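Local coordinates for protein A151R (African swine fever virus Georgia 2007/1, PDB 7CMA) that is a non-structural viral protein of uncertain biochemical role that binds a zinc ion, at residues E15-C20 / Y146-I151; I31-K36 / N90-G95; D106-N111 / R135-T140. All coordinates share one frame; numbering follows the deposited sequence.

Interaction 1 of 3, residues E15-C20 / Y146-I151; sequences EKLIEC and YPFTNI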
loop_
_atom_site.group_PDB
_atom_site.type_symbol
_atom_site.label_atom_id
_atom_site.label_comp_id
_atom_site.label_asym_id
_atom_site.label_seq_id
_atom_site.Cartn_x
_atom_site.Cartn_y
_atom_site.Cartn_z
ATOM N N GLU A 15 12.653 -2.723 -3.336
ATOM C CA GLU A 15 12.952 -3.953 -2.560
ATOM C C GLU A 15 11.944 -5.046 -2.943
ATOM O O GLU A 15 12.368 -6.206 -3.107
ATOM C CB GLU A 15 12.934 -3.665 -1.058
ATOM C CG GLU A 15 13.836 -4.592 -0.260
ATOM C CD GLU A 15 15.318 -4.502 -0.601
ATOM O OE1 GLU A 15 15.744 -3.462 -1.150
ATOM O OE2 GLU A 15 16.039 -5.480 -0.331
ATOM N N LYS A 16 10.676 -4.675 -3.144
ATOM C CA LYS A 16 9.587 -5.650 -3.411
ATOM C C LYS A 16 9.710 -6.163 -4.854
ATOM O O LYS A 16 9.586 -7.368 -5.051
ATOM C CB LYS A 16 8.217 -5.018 -3.151
ATOM C CG LYS A 16 7.842 -4.867 -1.683
ATOM C CD LYS A 16 6.352 -4.961 -1.414
ATOM C CE LYS A 16 5.725 -3.633 -1.047
ATOM N NZ LYS A 16 5.779 -2.669 -2.173
ATOM N N LEU A 17 10.027 -5.288 -5.809
ATOM C CA LEU A 17 10.112 -5.655 -7.249
ATOM C C LEU A 17 11.363 -6.512 -7.475
ATOM O O LEU A 17 11.221 -7.580 -8.068
ATOM C CB LEU A 17 10.129 -4.389 -8.111
ATOM C CG LEU A 17 10.097 -4.622 -9.625
ATOM C CD1 LEU A 17 9.036 -5.649 -10.008
ATOM C CD2 LEU A 17 9.863 -3.316 -10.369
ATOM N N ILE A 18 12.483 -6.156 -6.837
ATOM C CA ILE A 18 13.741 -6.962 -6.895
ATOM C C ILE A 18 13.471 -8.349 -6.304
ATOM O O ILE A 18 13.935 -9.338 -6.898
ATOM C CB ILE A 18 14.907 -6.253 -6.180
ATOM C CG1 ILE A 18 15.425 -5.065 -6.995
ATOM C CG2 ILE A 18 16.018 -7.239 -5.853
ATOM C CD1 ILE A 18 16.571 -4.317 -6.342
ATOM N N GLU A 19 12.770 -8.418 -5.168
ATOM C CA GLU A 19 12.444 -9.710 -4.503
ATOM C C GLU A 19 11.575 -10.550 -5.448
ATOM O O GLU A 19 11.898 -11.728 -5.652
ATOM C CB GLU A 19 11.740 -9.477 -3.162
ATOM C CG GLU A 19 11.632 -10.733 -2.306
ATOM C CD GLU A 19 12.924 -11.167 -1.626
ATOM O OE1 GLU A 19 13.945 -10.461 -1.783
ATOM O OE2 GLU A 19 12.917 -12.232 -0.972
ATOM N N CYS A 20 10.562 -9.933 -6.055
ATOM C CA CYS A 20 9.688 -10.588 -7.060
ATOM C C CYS A 20 10.533 -11.138 -8.219
ATOM O O CYS A 20 10.390 -12.337 -8.545
ATOM C CB CYS A 20 8.637 -9.618 -7.582
ATOM S SG CYS A 20 7.353 -10.428 -8.566
ATOM N N TYR A 146 0.951 -10.087 -11.178
ATOM C CA TYR A 146 1.617 -9.321 -10.094
ATOM C C TYR A 146 1.087 -7.891 -10.100
ATOM O O TYR A 146 0.779 -7.337 -11.155
ATOM C CB TYR A 146 3.136 -9.365 -10.270
ATOM C CG TYR A 146 3.771 -10.691 -9.939
ATOM C CD1 TYR A 146 3.785 -11.170 -8.639
ATOM C CD2 TYR A 146 4.405 -11.446 -10.914
ATOM C CE1 TYR A 146 4.365 -12.387 -8.325
ATOM C CE2 TYR A 146 4.993 -12.662 -10.617
ATOM C CZ TYR A 146 5.016 -13.110 -9.308
ATOM O OH TYR A 146 5.604 -14.301 -9.009
ATOM N N PRO A 147 0.943 -7.246 -8.925
ATOM C CA PRO A 147 0.561 -5.838 -8.877
ATOM C C PRO A 147 1.524 -4.940 -9.677
ATOM O O PRO A 147 1.092 -3.898 -10.151
ATOM C CB PRO A 147 0.594 -5.494 -7.376
ATOM C CG PRO A 147 1.489 -6.558 -6.757
ATOM C CD PRO A 147 1.271 -7.794 -7.601
ATOM N N PHE A 148 2.758 -5.408 -9.890
ATOM C CA PHE A 148 3.813 -4.690 -10.656
ATOM C C PHE A 148 3.462 -4.714 -12.149
ATOM O O PHE A 148 3.534 -5.795 -12.749
ATOM C CB PHE A 148 5.184 -5.329 -10.414
ATOM C CG PHE A 148 5.566 -5.481 -8.964
ATOM C CD1 PHE A 148 5.841 -4.369 -8.180
ATOM C CD2 PHE A 148 5.613 -6.734 -8.368
ATOM C CE1 PHE A 148 6.170 -4.510 -6.841
ATOM C CE2 PHE A 148 5.942 -6.872 -7.027
ATOM C CZ PHE A 148 6.220 -5.760 -6.267
ATOM N N THR A 149 3.199 -3.545 -12.740
ATOM C CA THR A 149 2.819 -3.391 -14.169
ATOM C C THR A 149 4.003 -3.773 -15.068
ATOM O O THR A 149 3.763 -4.046 -16.259
ATOM C CB THR A 149 2.346 -1.966 -14.492
ATOM O OG1 THR A 149 3.425 -1.073 -14.216
ATOM C CG2 THR A 149 1.111 -1.556 -13.717
ATOM N N ASN A 150 5.221 -3.828 -14.514
ATOM C CA ASN A 150 6.457 -4.063 -15.308
ATOM C C ASN A 150 6.720 -5.565 -15.441
ATOM O O ASN A 150 7.682 -5.926 -16.142
ATOM C CB ASN A 150 7.671 -3.359 -14.705
ATOM C CG ASN A 150 7.546 -1.855 -14.756
ATOM O OD1 ASN A 150 7.525 -1.266 -15.835
ATOM N ND2 ASN A 150 7.334 -1.244 -13.602
ATOM N N ILE A 151 5.931 -6.410 -14.772
ATOM C CA ILE A 151 5.999 -7.888 -14.962
ATOM C C ILE A 151 4.805 -8.323 -15.811
ATOM O O ILE A 151 3.662 -8.247 -15.320
ATOM C CB ILE A 151 6.066 -8.648 -13.626
ATOM C CG1 ILE A 151 7.032 -7.977 -12.647
ATOM C CG2 ILE A 151 6.418 -10.112 -13.873
ATOM C CD1 ILE A 151 7.879 -8.939 -11.858
#

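Interaction 2 of 3, residues I31-K36 / N90-G95; sequences ILLLTK and NKIWSG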
loop_
_atom_site.group_PDB
_atom_site.type_symbol
_atom_site.label_atom_id
_atom_site.label_comp_id
_atom_site.label_asym_id
_atom_site.label_seq_id
_atom_site.Cartn_x
_atom_site.Cartn_y
_atom_site.Cartn_z
ATOM N N ILE A 31 14.227 -15.005 -18.171
ATOM C CA ILE A 31 13.496 -13.706 -18.179
ATOM C C ILE A 31 13.782 -13.008 -19.511
ATOM O O ILE A 31 14.974 -12.895 -19.884
ATOM C CB ILE A 31 13.904 -12.832 -16.979
ATOM C CG1 ILE A 31 13.419 -13.430 -15.652
ATOM C CG2 ILE A 31 13.423 -11.403 -17.168
ATOM C CD1 ILE A 31 13.211 -12.408 -14.553
ATOM N N LEU A 32 12.721 -12.613 -20.214
ATOM C CA LEU A 32 12.792 -11.772 -21.434
ATOM C C LEU A 32 12.594 -10.303 -21.047
ATOM O O LEU A 32 11.688 -10.014 -20.242
ATOM C CB LEU A 32 11.719 -12.247 -22.420
ATOM C CG LEU A 32 11.923 -13.653 -22.980
ATOM C CD1 LEU A 32 10.749 -14.068 -23.860
ATOM C CD2 LEU A 32 13.228 -13.746 -23.755
ATOM N N LEU A 33 13.462 -9.425 -21.548
ATOM C CA LEU A 33 13.357 -7.956 -21.364
ATOM C C LEU A 33 12.723 -7.338 -22.615
ATOM O O LEU A 33 13.195 -7.644 -23.730
ATOM C CB LEU A 33 14.758 -7.393 -21.106
ATOM C CG LEU A 33 15.331 -7.663 -19.712
ATOM C CD1 LEU A 33 15.840 -9.091 -19.594
ATOM C CD2 LEU A 33 16.443 -6.680 -19.383
ATOM N N LEU A 34 11.611 -6.616 -22.444
ATOM C CA LEU A 34 10.842 -6.024 -23.570
ATOM C C LEU A 34 10.816 -4.494 -23.430
ATOM O O LEU A 34 10.578 -4.001 -22.304
ATOM C CB LEU A 34 9.431 -6.621 -23.581
ATOM C CG LEU A 34 9.346 -8.098 -23.968
ATOM C CD1 LEU A 34 9.287 -8.980 -22.729
ATOM C CD2 LEU A 34 8.144 -8.362 -24.869
ATOM N N THR A 35 11.081 -3.780 -24.527
ATOM C CA THR A 35 10.922 -2.304 -24.635
ATOM C C THR A 35 9.876 -1.991 -25.718
ATOM O O THR A 35 10.002 -2.540 -26.827
ATOM C CB THR A 35 12.273 -1.620 -24.892
ATOM O OG1 THR A 35 13.110 -1.821 -23.753
ATOM C CG2 THR A 35 12.145 -0.132 -25.146
ATOM N N LYS A 36 8.753 -1.388 -25.313
ATOM C CA LYS A 36 7.542 -1.201 -26.159
ATOM C C LYS A 36 7.131 -2.551 -26.759
ATOM O O LYS A 36 6.708 -2.578 -27.925
ATOM C CB LYS A 36 7.818 -0.156 -27.244
ATOM C CG LYS A 36 8.134 1.239 -26.720
ATOM C CD LYS A 36 8.358 2.261 -27.815
ATOM C CE LYS A 36 8.402 3.686 -27.299
ATOM N NZ LYS A 36 7.314 3.955 -26.328
ATOM N N ASN A 90 9.452 -0.423 -20.376
ATOM C CA ASN A 90 10.371 -1.543 -20.033
ATOM C C ASN A 90 9.632 -2.550 -19.148
ATOM O O ASN A 90 9.344 -2.231 -17.967
ATOM C CB ASN A 90 11.658 -1.048 -19.371
ATOM C CG ASN A 90 12.598 -0.367 -20.345
ATOM O OD1 ASN A 90 12.347 -0.350 -21.554
ATOM N ND2 ASN A 90 13.738 0.084 -19.846
ATOM N N LYS A 91 9.307 -3.711 -19.713
ATOM C CA LYS A 91 8.599 -4.799 -18.995
ATOM C C LYS A 91 9.394 -6.087 -19.150
ATOM O O LYS A 91 10.201 -6.169 -20.084
ATOM C CB LYS A 91 7.178 -4.953 -19.536
ATOM C CG LYS A 91 6.264 -3.769 -19.281
ATOM C CD LYS A 91 4.821 -4.050 -19.622
ATOM C CE LYS A 91 3.960 -2.807 -19.627
ATOM N NZ LYS A 91 2.544 -3.132 -19.907
ATOM N N ILE A 92 9.133 -7.071 -18.290
ATOM C CA ILE A 92 9.870 -8.359 -18.325
ATOM C C ILE A 92 8.862 -9.507 -18.398
ATOM O O ILE A 92 7.750 -9.373 -17.841
ATOM C CB ILE A 92 10.822 -8.483 -17.120
ATOM C CG1 ILE A 92 10.070 -8.451 -15.787
ATOM C CG2 ILE A 92 11.901 -7.412 -17.186
ATOM C CD1 ILE A 92 10.811 -9.129 -14.660
ATOM N N TRP A 93 9.223 -10.561 -19.123
ATOM C CA TRP A 93 8.468 -11.839 -19.141
ATOM C C TRP A 93 9.288 -12.914 -18.422
ATOM O O TRP A 93 10.423 -13.156 -18.840
ATOM C CB TRP A 93 8.149 -12.239 -20.586
ATOM C CG TRP A 93 7.481 -13.571 -20.700
ATOM C CD1 TRP A 93 8.092 -14.791 -20.745
ATOM C CD2 TRP A 93 6.065 -13.831 -20.694
ATOM N NE1 TRP A 93 7.154 -15.788 -20.778
ATOM C CE2 TRP A 93 5.904 -15.233 -20.692
ATOM C CE3 TRP A 93 4.923 -13.024 -20.617
ATOM C CZ2 TRP A 93 4.647 -15.837 -20.708
ATOM C CZ3 TRP A 93 3.683 -13.621 -20.633
ATOM C CH2 TRP A 93 3.550 -15.009 -20.675
ATOM N N SER A 94 8.700 -13.586 -17.434
ATOM C CA SER A 94 9.401 -14.688 -16.725
ATOM C C SER A 94 8.841 -16.043 -17.168
ATOM O O SER A 94 7.614 -16.240 -17.066
ATOM C CB SER A 94 9.318 -14.526 -15.236
ATOM O OG SER A 94 10.062 -15.547 -14.586
ATOM N N GLY A 95 9.732 -16.978 -17.498
ATOM C CA GLY A 95 9.393 -18.388 -17.768
ATOM C C GLY A 95 9.371 -18.687 -19.258
ATOM O O GLY A 95 9.849 -17.844 -20.036
#

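Interaction 3 of 3, residues D106-N111 / R135-T140; sequences DLYHTN and RSIWCT. With ZN (zinc ion), chain C.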
loop_
_atom_site.group_PDB
_atom_site.type_symbol
_atom_site.label_atom_id
_atom_site.label_comp_id
_atom_site.label_asym_id
_atom_site.label_seq_id
_atom_site.Cartn_x
_atom_site.Cartn_y
_atom_site.Cartn_z
ATOM N N ASP A 106 -15.725 -13.076 -24.910
ATOM C CA ASP A 106 -15.059 -11.750 -25.044
ATOM C C ASP A 106 -13.945 -11.634 -23.998
ATOM O O ASP A 106 -13.598 -10.496 -23.629
ATOM C CB ASP A 106 -16.062 -10.605 -24.888
ATOM C CG ASP A 106 -16.911 -10.367 -26.123
ATOM O OD1 ASP A 106 -16.508 -10.837 -27.212
ATOM O OD2 ASP A 106 -17.968 -9.725 -25.985
ATOM N N LEU A 107 -13.420 -12.772 -23.537
ATOM C CA LEU A 107 -12.262 -12.826 -22.605
ATOM C C LEU A 107 -11.267 -13.884 -23.094
ATOM O O LEU A 107 -11.695 -14.817 -23.794
ATOM C CB LEU A 107 -12.774 -13.141 -21.198
ATOM C CG LEU A 107 -13.393 -11.964 -20.444
ATOM C CD1 LEU A 107 -13.986 -12.421 -19.119
ATOM C CD2 LEU A 107 -12.367 -10.865 -20.214
ATOM N N TYR A 108 -9.974 -13.667 -22.844
ATOM C CA TYR A 108 -8.900 -14.649 -23.143
ATOM C C TYR A 108 -8.536 -15.384 -21.843
ATOM O O TYR A 108 -8.566 -14.739 -20.781
ATOM C CB TYR A 108 -7.702 -13.939 -23.781
ATOM C CG TYR A 108 -7.952 -13.425 -25.178
ATOM C CD1 TYR A 108 -8.664 -12.254 -25.395
ATOM C CD2 TYR A 108 -7.538 -14.140 -26.289
ATOM C CE1 TYR A 108 -8.948 -11.806 -26.676
ATOM C CE2 TYR A 108 -7.787 -13.691 -27.575
ATOM C CZ TYR A 108 -8.482 -12.508 -27.771
ATOM O OH TYR A 108 -8.780 -12.084 -29.035
ATOM N N HIS A 109 -8.358 -16.699 -21.945
ATOM C CA HIS A 109 -8.220 -17.530 -20.724
ATOM C C HIS A 109 -6.928 -18.329 -20.668
ATOM O O HIS A 109 -6.468 -18.782 -21.719
ATOM C CB HIS A 109 -9.397 -18.514 -20.632
ATOM C CG HIS A 109 -10.757 -17.908 -20.707
ATOM N ND1 HIS A 109 -11.507 -17.652 -19.583
ATOM C CD2 HIS A 109 -11.519 -17.544 -21.760
ATOM C CE1 HIS A 109 -12.664 -17.135 -19.938
ATOM N NE2 HIS A 109 -12.693 -17.058 -21.264
ATOM N N THR A 110 -6.391 -18.488 -19.468
ATOM C CA THR A 110 -5.193 -19.335 -19.228
ATOM C C THR A 110 -5.614 -20.607 -18.480
ATOM O O THR A 110 -4.824 -21.576 -18.482
ATOM C CB THR A 110 -4.126 -18.564 -18.438
ATOM O OG1 THR A 110 -4.775 -18.008 -17.296
ATOM C CG2 THR A 110 -3.469 -17.462 -19.241
ATOM N N ASN A 111 -6.701 -20.524 -17.711
ATOM C CA ASN A 111 -7.193 -21.616 -16.826
ATOM C C ASN A 111 -6.226 -21.798 -15.646
ATOM O O ASN A 111 -6.178 -22.909 -15.107
ATOM C CB ASN A 111 -7.362 -22.933 -17.596
ATOM C CG ASN A 111 -8.797 -23.213 -17.989
ATOM O OD1 ASN A 111 -9.534 -22.295 -18.335
ATOM N ND2 ASN A 111 -9.206 -24.472 -17.929
ATOM N N ARG A 135 -3.629 -5.964 -20.192
ATOM C CA ARG A 135 -4.227 -6.835 -19.146
ATOM C C ARG A 135 -5.754 -6.809 -19.266
ATOM O O ARG A 135 -6.398 -7.751 -18.770
ATOM C CB ARG A 135 -3.760 -6.384 -17.760
ATOM C CG ARG A 135 -2.263 -6.552 -17.544
ATOM C CD ARG A 135 -1.835 -6.152 -16.152
ATOM N NE ARG A 135 -0.474 -6.572 -15.862
ATOM C CZ ARG A 135 0.110 -6.433 -14.678
ATOM N NH1 ARG A 135 -0.555 -5.871 -13.686
ATOM N NH2 ARG A 135 1.353 -6.841 -14.496
ATOM N N SER A 136 -6.294 -5.803 -19.958
ATOM C CA SER A 136 -7.759 -5.589 -20.094
ATOM C C SER A 136 -8.493 -6.742 -20.778
ATOM O O SER A 136 -9.686 -6.886 -20.523
ATOM C CB SER A 136 -8.008 -4.312 -20.848
ATOM O OG SER A 136 -7.833 -4.498 -22.238
ATOM N N ILE A 137 -7.815 -7.516 -21.615
ATOM C CA ILE A 137 -8.508 -8.564 -22.413
ATOM C C ILE A 137 -8.478 -9.899 -21.673
ATOM O O ILE A 137 -9.068 -10.845 -22.186
ATOM C CB ILE A 137 -7.832 -8.665 -23.793
ATOM C CG1 ILE A 137 -6.436 -9.278 -23.720
ATOM C CG2 ILE A 137 -7.807 -7.314 -24.482
ATOM C CD1 ILE A 137 -5.752 -9.371 -25.055
ATOM N N TRP A 138 -7.872 -9.949 -20.489
ATOM C CA TRP A 138 -7.656 -11.239 -19.782
ATOM C C TRP A 138 -8.707 -11.523 -18.707
ATOM O O TRP A 138 -9.033 -10.608 -17.950
ATOM C CB TRP A 138 -6.215 -11.312 -19.269
ATOM C CG TRP A 138 -5.257 -11.364 -20.411
ATOM C CD1 TRP A 138 -4.563 -10.329 -20.961
ATOM C CD2 TRP A 138 -4.954 -12.522 -21.201
ATOM N NE1 TRP A 138 -3.832 -10.768 -22.028
ATOM C CE2 TRP A 138 -4.053 -12.107 -22.200
ATOM C CE3 TRP A 138 -5.336 -13.865 -21.144
ATOM C CZ2 TRP A 138 -3.540 -12.992 -23.141
ATOM C CZ3 TRP A 138 -4.825 -14.738 -22.074
ATOM C CH2 TRP A 138 -3.949 -14.300 -23.064
ATOM N N CYS A 139 -9.201 -12.764 -18.657
ATOM C CA CYS A 139 -10.240 -13.188 -17.679
ATOM C C CYS A 139 -9.705 -13.041 -16.253
ATOM O O CYS A 139 -8.671 -13.633 -15.966
ATOM C CB CYS A 139 -10.652 -14.624 -17.977
ATOM S SG CYS A 139 -11.714 -15.411 -16.741
ATOM N N THR A 140 -10.417 -12.307 -15.401
ATOM C CA THR A 140 -9.926 -12.014 -14.033
ATOM C C THR A 140 -10.147 -13.202 -13.104
ATOM O O THR A 140 -9.663 -13.148 -11.970
ATOM C CB THR A 140 -10.658 -10.800 -13.469
ATOM O OG1 THR A 140 -12.037 -11.145 -13.353
ATOM C CG2 THR A 140 -10.497 -9.570 -14.333
HETATM ZN ZN ZN C . -11.182 -17.624 -17.374
#

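Interaction 1 of 3, residues E15-C20 / Y146-I151
Cys20 sets its sulfur squarely on the ring of Tyr146, and this sulfur-aromatic contact lies at one end of the tightly packed part of the interface. SG sits 3.4 Å above the plane over the ring centre, only 8° off the normal, with Tyr146 CE1 and CZ both 3.6 Å away. Having SG anti to the backbone N (chi1 -169°) turns the sulfur off helix 3-28 toward the loop. The same SG touches Ile151 CD1 at 3.7 Å, while its approach to the Phe148 ring is longer and oblique. Phe148 takes a different partner over its face: Leu17 CD1 rides toward the rim, 3.6 Å from Phe148 CG, in a CH-pi contact. That methyl also reaches Ile151 CD1 (3.9 Å), so Leu17, Cys20, Phe148 and Ile151 form one apolar patch.

Toward Lys16 the contact thins out. Of its side chain, CB is what meets the Phe148 ring, at the edge near CZ (3.8 Å), and the residue is partly exposed. Glu15, Lys16 and Glu19 run near the second subunit, where Lys16 and Glu19 pack on Ile5 of that chain. Tyr146 OH has its polar partner in Glu24, one helical turn beyond Cys20. No hydrogen bond joins the two segments themselves; this is side-chain packing of a C-terminal loop, with a type I turn from Phe148 to Ile151, against one flank of the long N-terminal helix.

Interaction 2 of 3, residues I31-K36 / N90-G95
With CG anti to the carbonyl carbon and OD1 nearly eclipsing CA (chi2 -6°), Asn90 brings OD1 alongside Thr35, whose OG1 is likewise anti to its own carbonyl carbon. The Thr35 hydroxyl donates to Asn90 OD1 over 2.8 Å, from 44° above the amide plane. Asn90 ND2 is satisfied separately by the carbonyl of Trp82, so both ends of the amide are engaged and its rotation is fixed.

From this polar end the two strands run antiparallel, with 158° between their directions. Leu32 pairs with Trp93 and Leu34 with Lys91 as hydrogen-bonded pairs; Leu32 N to Trp93 O is 2.7 Å and Lys91 N to Leu34 O 2.9 Å. Strand 90-94 is thereby the outermost strand, within this chain, of a five-stranded antiparallel sheet, next to strand 30-35, whose other side pairs with strand 38-46.

Side chains alternate between the faces. Ile31, Leu33, Thr35, Asn90, Ile92 and Ser94 share one face: Ile31 CG2 meets Ile92 CB at 3.9 Å, and the two isoleucines also touch Ile21 of helix 3-28, while Ile92 and Leu33 reach Trp82 of helix 72-84. On the other face Leu32 and Trp93 lie side by side, CB to CB 4.0 Å, and Leu34 CD1 comes within 4.1 Å of Trp93 CB. The Trp93 indole continues away from the strand pair, where NE1 is hydrogen-bonded to Glu96 O and the ring meets Phe132.

Interaction 3 of 3, residues D106-N111 / R135-T140
His109 and Cys139 meet at the zinc ion, one ligand from each segment. His109 ND1 binds the metal at 2.2 Å and Cys139 SG at 2.4 Å; Cys116 and Cys142 complete a site of three cysteines and one histidine. Cys139 carries SG anti to its backbone N (chi1 171°), which turns the thiolate toward the metal, and its CB comes within 3.5 Å of His109 ND1. The other ring nitrogen, NE2, is hydrogen-bonded to the carbonyl of Glu104, a second-shell contact that fixes the rotation of the imidazole.

Behind the ligands, the backbones hold the two segments in place. Tyr108 N bonds Ile137 O at 3.0 Å, and Cys139 N returns to Tyr108 O at 3.0 Å, both nearly straight. These bracket the single bridge between Tyr108 and Trp138, which places His109 and Cys139 each directly after a bridged residue.

Further out, Tyr108 CB rests 3.4 Å above the indole plane of Trp138, toward the rim of its face. The phenol presents its edge to that same indole, planes at 56°, while Ile137 O lies in plane at the phenol's own edge. Trp138 NE1 is tied to Ile131 O, and both Tyr108 and Trp138 pack on Ile101 of strand 99-104. With three sulfurs and one imidazole nitrogen filling four positions around the zinc, the chemistry is consistent with a structural zinc site that ties strand 107-109 to the loop segments carrying the cysteines.

From the N terminus, helix 3-28 carries 15-20 and leads straight into strand 30-35. Interaction 2 closes the first loop, pairing that strand with 90-94 after the chain has passed through the rest of the five-stranded sheet and helix 72-84. Interaction 3 then closes a short loop in the zinc-bearing part, following interaction 2 in series. Interaction 1 spans both, since 146-151, near the C terminus of the chain, returns to the first helix. This last loop also touches the other two: Asn150 O probably accepts a hydrogen bond from Ile92 N, and Arg135 NH2 probably bonds to the carbonyls of Phe148 and Ile151. Segment 146-151 thus touches the first helix, edge strand 90-94 and, through Arg135, the segment leading to the zinc ligand Cys139.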